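Local coordinates for protein homocitrate synthase (Sulfolobus acidocaldarius, PDB 6KTQ) that catalyses the aldol-type condensation of acetyl-CoA with 2-oxoglutarate to give homocitrate, the first step of lysine biosynthesis through the alpha-aminoadipate pathway, at residues H139-T142 with R143-L147; G129-D132 with T133-K136. All coordinates share one frame; numbering follows the deposited sequence.

Interaction 1. Residues H139-T142 with R143-L147; sequences HHTT and RDEAL. With COA (coenzyme A), chain E.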
loop_
_atom_site.group_PDB
_atom_site.type_symbol
_atom_site.label_atom_id
_atom_site.label_comp_id
_atom_site.label_asym_id
_atom_site.label_seq_id
_atom_site.Cartn_x
_atom_site.Cartn_y
_atom_site.Cartn_z
ATOM N N HIS A 139 24.771 26.901 6.884
ATOM C CA HIS A 139 24.237 27.479 8.093
ATOM C C HIS A 139 25.274 27.659 9.218
ATOM O O HIS A 139 24.977 28.334 10.197
ATOM C CB HIS A 139 23.109 26.591 8.621
ATOM C CG HIS A 139 21.950 26.471 7.694
ATOM N ND1 HIS A 139 21.114 27.526 7.403
ATOM C CD2 HIS A 139 21.466 25.405 7.014
ATOM C CE1 HIS A 139 20.168 27.119 6.576
ATOM N NE2 HIS A 139 20.357 25.836 6.329
ATOM N N HIS A 140 26.443 27.035 9.101
ATOM C CA HIS A 140 27.482 27.090 10.142
ATOM C C HIS A 140 26.940 26.776 11.536
ATOM O O HIS A 140 27.146 27.541 12.494
ATOM C CB HIS A 140 28.183 28.448 10.116
ATOM C CG HIS A 140 28.706 28.793 8.767
ATOM N ND1 HIS A 140 28.086 29.707 7.942
ATOM C CD2 HIS A 140 29.736 28.279 8.057
ATOM C CE1 HIS A 140 28.743 29.776 6.798
ATOM N NE2 HIS A 140 29.747 28.918 6.841
ATOM N N THR A 141 26.279 25.629 11.647
ATOM C CA THR A 141 25.539 25.274 12.853
ATOM C C THR A 141 25.668 23.776 13.099
ATOM O O THR A 141 26.186 23.042 12.253
ATOM C CB THR A 141 24.074 25.736 12.727
ATOM O OG1 THR A 141 23.449 25.778 14.014
ATOM C CG2 THR A 141 23.236 24.856 11.779
ATOM N N THR A 142 25.219 23.330 14.264
ATOM C CA THR A 142 25.232 21.933 14.629
ATOM C C THR A 142 23.840 21.361 14.493
ATOM O O THR A 142 22.864 22.099 14.449
ATOM C CB THR A 142 25.590 21.744 16.108
ATOM O OG1 THR A 142 24.541 22.305 16.911
ATOM C CG2 THR A 142 26.934 22.394 16.430
ATOM N N ARG A 143 23.756 20.036 14.484
ATOM C CA ARG A 143 22.463 19.364 14.493
ATOM C C ARG A 143 21.541 19.866 15.584
ATOM O O ARG A 143 20.364 20.135 15.330
ATOM C CB ARG A 143 22.621 17.841 14.611
ATOM C CG ARG A 143 22.386 17.122 13.288
ATOM C CD ARG A 143 23.550 16.352 12.712
ATOM N NE ARG A 143 23.309 14.953 12.964
ATOM C CZ ARG A 143 23.633 13.929 12.182
ATOM N NH1 ARG A 143 24.265 14.082 11.030
ATOM N NH2 ARG A 143 23.324 12.713 12.591
ATOM N N ASP A 144 22.058 20.002 16.803
ATOM C CA ASP A 144 21.208 20.400 17.933
ATOM C C ASP A 144 20.799 21.855 17.851
ATOM O O ASP A 144 19.657 22.223 18.164
ATOM C CB ASP A 144 21.913 20.136 19.269
ATOM C CG ASP A 144 21.870 18.671 19.683
ATOM O OD1 ASP A 144 20.894 17.971 19.367
ATOM O OD2 ASP A 144 22.819 18.219 20.349
ATOM N N GLU A 145 21.728 22.700 17.420
ATOM C CA GLU A 145 21.439 24.119 17.330
ATOM C C GLU A 145 20.395 24.342 16.235
ATOM O O GLU A 145 19.466 25.139 16.397
ATOM C CB GLU A 145 22.736 24.857 17.061
ATOM C CG GLU A 145 22.665 26.365 16.901
ATOM C CD GLU A 145 24.017 26.934 16.468
ATOM O OE1 GLU A 145 25.056 26.274 16.737
ATOM O OE2 GLU A 145 24.047 28.021 15.839
ATOM N N ALA A 146 20.534 23.624 15.122
ATOM C CA ALA A 146 19.514 23.694 14.059
ATOM C C ALA A 146 18.122 23.325 14.595
ATOM O O ALA A 146 17.143 24.003 14.300
ATOM C CB ALA A 146 19.908 22.806 12.879
ATOM N N LEU A 147 18.033 22.266 15.403
ATOM C CA LEU A 147 16.744 21.873 16.009
ATOM C C LEU A 147 16.083 23.005 16.813
ATOM O O LEU A 147 14.867 23.243 16.704
ATOM C CB LEU A 147 16.902 20.614 16.873
ATOM C CG LEU A 147 16.547 19.224 16.338
ATOM C CD1 LEU A 147 16.529 19.130 14.826
ATOM C CD2 LEU A 147 17.429 18.141 16.960
HETATM N N1A COA E . 17.269 30.311 7.613
HETATM C C2A COA E . 18.049 31.293 8.144
HETATM N N3A COA E . 19.137 31.816 7.504
HETATM C C4A COA E . 19.522 31.354 6.299
HETATM C C5A COA E . 18.728 30.301 5.662
HETATM C C6A COA E . 17.561 29.782 6.404
HETATM N N6A COA E . 16.814 28.807 5.853
HETATM N N7A COA E . 19.311 30.044 4.475
HETATM C C8A COA E . 20.401 30.860 4.361
HETATM N N9A COA E . 20.518 31.623 5.455
HETATM C C1B COA E . 21.487 32.705 5.681
HETATM C C2B COA E . 22.937 32.338 5.528
HETATM O O2B COA E . 23.479 31.699 6.670
HETATM C C3B COA E . 23.508 33.720 5.311
HETATM O O3B COA E . 23.510 34.526 6.469
HETATM P P3B COA E . 24.737 35.524 6.726
HETATM O O7A COA E . 24.663 35.651 8.203
HETATM O O8A COA E . 24.342 36.748 5.926
HETATM O O9A COA E . 25.956 34.834 6.210
HETATM C C4B COA E . 22.532 34.345 4.348
HETATM O O4B COA E . 21.268 33.716 4.674
HETATM C C5B COA E . 23.250 34.037 3.041
HETATM O O5B COA E . 22.756 34.657 1.929
HETATM P P1A COA E . 23.022 36.107 1.290
HETATM O O1A COA E . 22.171 35.766 0.123
HETATM O O2A COA E . 24.461 36.504 1.095
HETATM O O3A COA E . 22.296 37.030 2.393
HETATM P P2A COA E . 21.585 38.427 2.178
HETATM O O4A COA E . 22.497 39.336 1.396
HETATM O O5A COA E . 21.019 38.831 3.510
HETATM O O6A COA E . 20.296 38.106 1.294
HETATM C CBP COA E . 18.179 37.088 0.732
HETATM C CCP COA E . 19.295 37.196 1.776
HETATM C CDP COA E . 17.097 36.097 1.187
HETATM C CEP COA E . 17.535 38.470 0.557
HETATM C CAP COA E . 18.840 36.671 -0.585
HETATM O OAP COA E . 19.687 35.521 -0.447
HETATM C C9P COA E . 17.812 36.374 -1.627
HETATM O O9P COA E . 17.163 37.287 -2.082
HETATM N N8P COA E . 17.682 35.088 -1.965
HETATM C C7P COA E . 16.745 34.596 -2.957
HETATM C C6P COA E . 15.750 33.617 -2.315
HETATM C C5P COA E . 16.480 32.360 -1.885
HETATM O O5P COA E . 17.711 32.377 -1.745
HETATM N N4P COA E . 15.726 31.275 -1.655
HETATM C C3P COA E . 16.340 30.049 -1.148
HETATM C C2P COA E . 15.451 28.819 -1.212
HETATM S S1P COA E . 16.358 27.523 -0.314
#
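Thr-142 and Glu-145 meet at the start of helix 143-159, their side chains set at about a right angle. Thr-142 is the N-cap: its OG1 stands between its own backbone N and carbonyl carbon (chi1 66°), turned to the first helical turn, where it accepts from Glu-145 N at 2.9 Å, with an N-H...O angle of 160°. Its carbonyl O takes the next amide, Ala-146 N, at 2.9 Å in a straighter bond (168°). Glu-145 CB packs against the capping hydroxyl, 3.1 Å from Thr-142 OG1. Beyond it the extended glutamate runs back across Thr-141, its CB 3.3 Å from Thr-141 OG1; the still shorter approach of that hydroxyl to the carboxylate carbon is doubtful. With OE1 3.8 Å from Thr-142 N, the reciprocal bond of a capping box is not made. On its other branch Thr-141 turns CG2 to Ala-146 CB at 4.1 Å, beside Leu-135 and Tyr-128. At the start of the loop the His-139 ring presents its edge to the adenine of coenzyme A, CE1 lying 3.6 Å from C5A. Its NE2 is hydrogen-bonded to Gly-129 N and the ring stacks on Tyr-128, consistent with a fixed orientation of this edge against the adenine. Shortening Glu-145 to an alanine here would probably uncover Thr-141 OG1 and remove one of the two acidic groups of the first turn, Asp-144 remaining. One hydroxyl thus caps the amide of Glu-145, the carbonyl of the same residue starts the regular helix bonding at Ala-146, and the acid beside them is likely to sit favourably in the field of the helix N-terminus.

Interaction 2. Residues G129-D132 with T133-K136; sequences GISD and THLK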
loop_
_atom_site.group_PDB
_atom_site.type_symbol
_atom_site.label_atom_id
_atom_site.label_comp_id
_atom_site.label_asym_id
_atom_site.label_seq_id
_atom_site.Cartn_x
_atom_site.Cartn_y
_atom_site.Cartn_z
ATOM N N GLY A 129 18.096 23.923 5.844
ATOM C CA GLY A 129 18.889 22.863 5.262
ATOM C C GLY A 129 19.292 21.923 6.369
ATOM O O GLY A 129 19.960 22.338 7.296
ATOM N N ILE A 130 18.907 20.651 6.267
ATOM C CA ILE A 130 19.142 19.724 7.370
ATOM C C ILE A 130 20.077 18.555 7.068
ATOM O O ILE A 130 20.253 17.651 7.910
ATOM C CB ILE A 130 17.822 19.297 8.025
ATOM C CG1 ILE A 130 16.781 18.811 7.027
ATOM C CG2 ILE A 130 17.219 20.466 8.766
ATOM C CD1 ILE A 130 17.193 17.561 6.304
ATOM N N SER A 131 20.744 18.602 5.912
ATOM C CA SER A 131 21.821 17.685 5.641
ATOM C C SER A 131 23.054 18.206 6.307
ATOM O O SER A 131 23.133 19.395 6.623
ATOM C CB SER A 131 22.109 17.618 4.132
ATOM O OG SER A 131 22.511 18.892 3.656
ATOM N N ASP A 132 24.042 17.338 6.461
ATOM C CA ASP A 132 25.296 17.729 7.073
ATOM C C ASP A 132 26.070 18.779 6.268
ATOM O O ASP A 132 26.647 19.688 6.884
ATOM C CB ASP A 132 26.200 16.520 7.328
ATOM C CG ASP A 132 25.618 15.531 8.362
ATOM O OD1 ASP A 132 24.599 15.793 9.041
ATOM O OD2 ASP A 132 26.205 14.450 8.478
ATOM N N THR A 133 26.113 18.689 4.927
ATOM C CA THR A 133 26.760 19.747 4.158
ATOM C C THR A 133 26.022 21.071 4.368
ATOM O O THR A 133 26.653 22.098 4.524
ATOM C CB THR A 133 26.912 19.479 2.621
ATOM O OG1 THR A 133 25.623 19.483 1.978
ATOM C CG2 THR A 133 27.628 18.169 2.361
ATOM N N HIS A 134 24.698 21.069 4.379
ATOM C CA HIS A 134 23.987 22.332 4.578
ATOM C C HIS A 134 24.220 22.889 5.977
ATOM O O HIS A 134 24.458 24.085 6.132
ATOM C CB HIS A 134 22.487 22.196 4.340
ATOM C CG HIS A 134 22.100 22.264 2.894
ATOM N ND1 HIS A 134 22.774 21.571 1.908
ATOM C CD2 HIS A 134 21.109 22.935 2.271
ATOM C CE1 HIS A 134 22.217 21.812 0.737
ATOM N NE2 HIS A 134 21.210 22.644 0.929
ATOM N N LEU A 135 24.124 22.043 6.994
ATOM C CA LEU A 135 24.345 22.509 8.379
ATOM C C LEU A 135 25.734 23.110 8.552
ATOM O O LEU A 135 25.886 24.163 9.169
ATOM C CB LEU A 135 24.155 21.362 9.382
ATOM C CG LEU A 135 22.745 20.829 9.529
ATOM C CD1 LEU A 135 22.782 19.499 10.268
ATOM C CD2 LEU A 135 21.843 21.819 10.232
ATOM N N LYS A 136 26.742 22.442 8.018
ATOM C CA LYS A 136 28.108 22.919 8.130
ATOM C C LYS A 136 28.384 24.109 7.207
ATOM O O LYS A 136 28.711 25.205 7.666
ATOM C CB LYS A 136 29.090 21.793 7.823
ATOM C CG LYS A 136 30.545 22.243 7.892
ATOM C CD LYS A 136 31.520 21.107 7.634
ATOM C CE LYS A 136 32.950 21.634 7.580
ATOM N NZ LYS A 136 33.894 20.587 7.099
#
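Ser-131 caps helix 132-138 by accepting from His-134 N, at the turn that follows strand 123-129 of the TIM-barrel catalytic domain. Thr-133 comes first, its OG1 3.6 Å from Ser-131 OG. At His-134 the amide N lies 3.2 Å from Ser-131 OG; that hydroxyl, set between its own N and carbonyl carbon (chi1 62°), is also bonded to Asp-170. The imidazole turns back to the end of the strand, CD2 approaching Gly-129 CA at 3.7 Å. The His-134 side chain is about 6 Å from the bound 2-oxoglutarate, so this turn borders the substrate site. Leu-135 closes the first turn with its N on Ser-131 O (2.9 Å) and lays its isobutyl group against the loop carbonyls, CD1 3.9 Å from Ile-130 O. Its other methyl, CD2, lies 3.5 Å from Gly-129 O, which is buried and without a polar partner in the model. Lys-136 continues the helix bonding from its backbone N to Asp-132 O, and while its extended side chain leads away, its CB stays 3.4 Å from Asp-132 O.

Interactions 1 and 2 are two successive helix N-caps, a threonine and a serine, at the starts of helices 143-159 and 132-138. Interaction 2 comes first along the chain and is partly buried, at the strand end beside the substrate site; interaction 1 is a surface contact, further from the centre of the chain, with coenzyme A at its loop end. The two are joined directly: Arg-143 NH1 makes a salt bridge to Asp-132 OD1 at 2.6 Å, Ala-146 CB packs on Leu-135 CD2, and Thr-141 N probably donates a hydrogen bond to Leu-135 O at 2.9 Å. The caps differ with their place: the serine is buried, the threonine exposed.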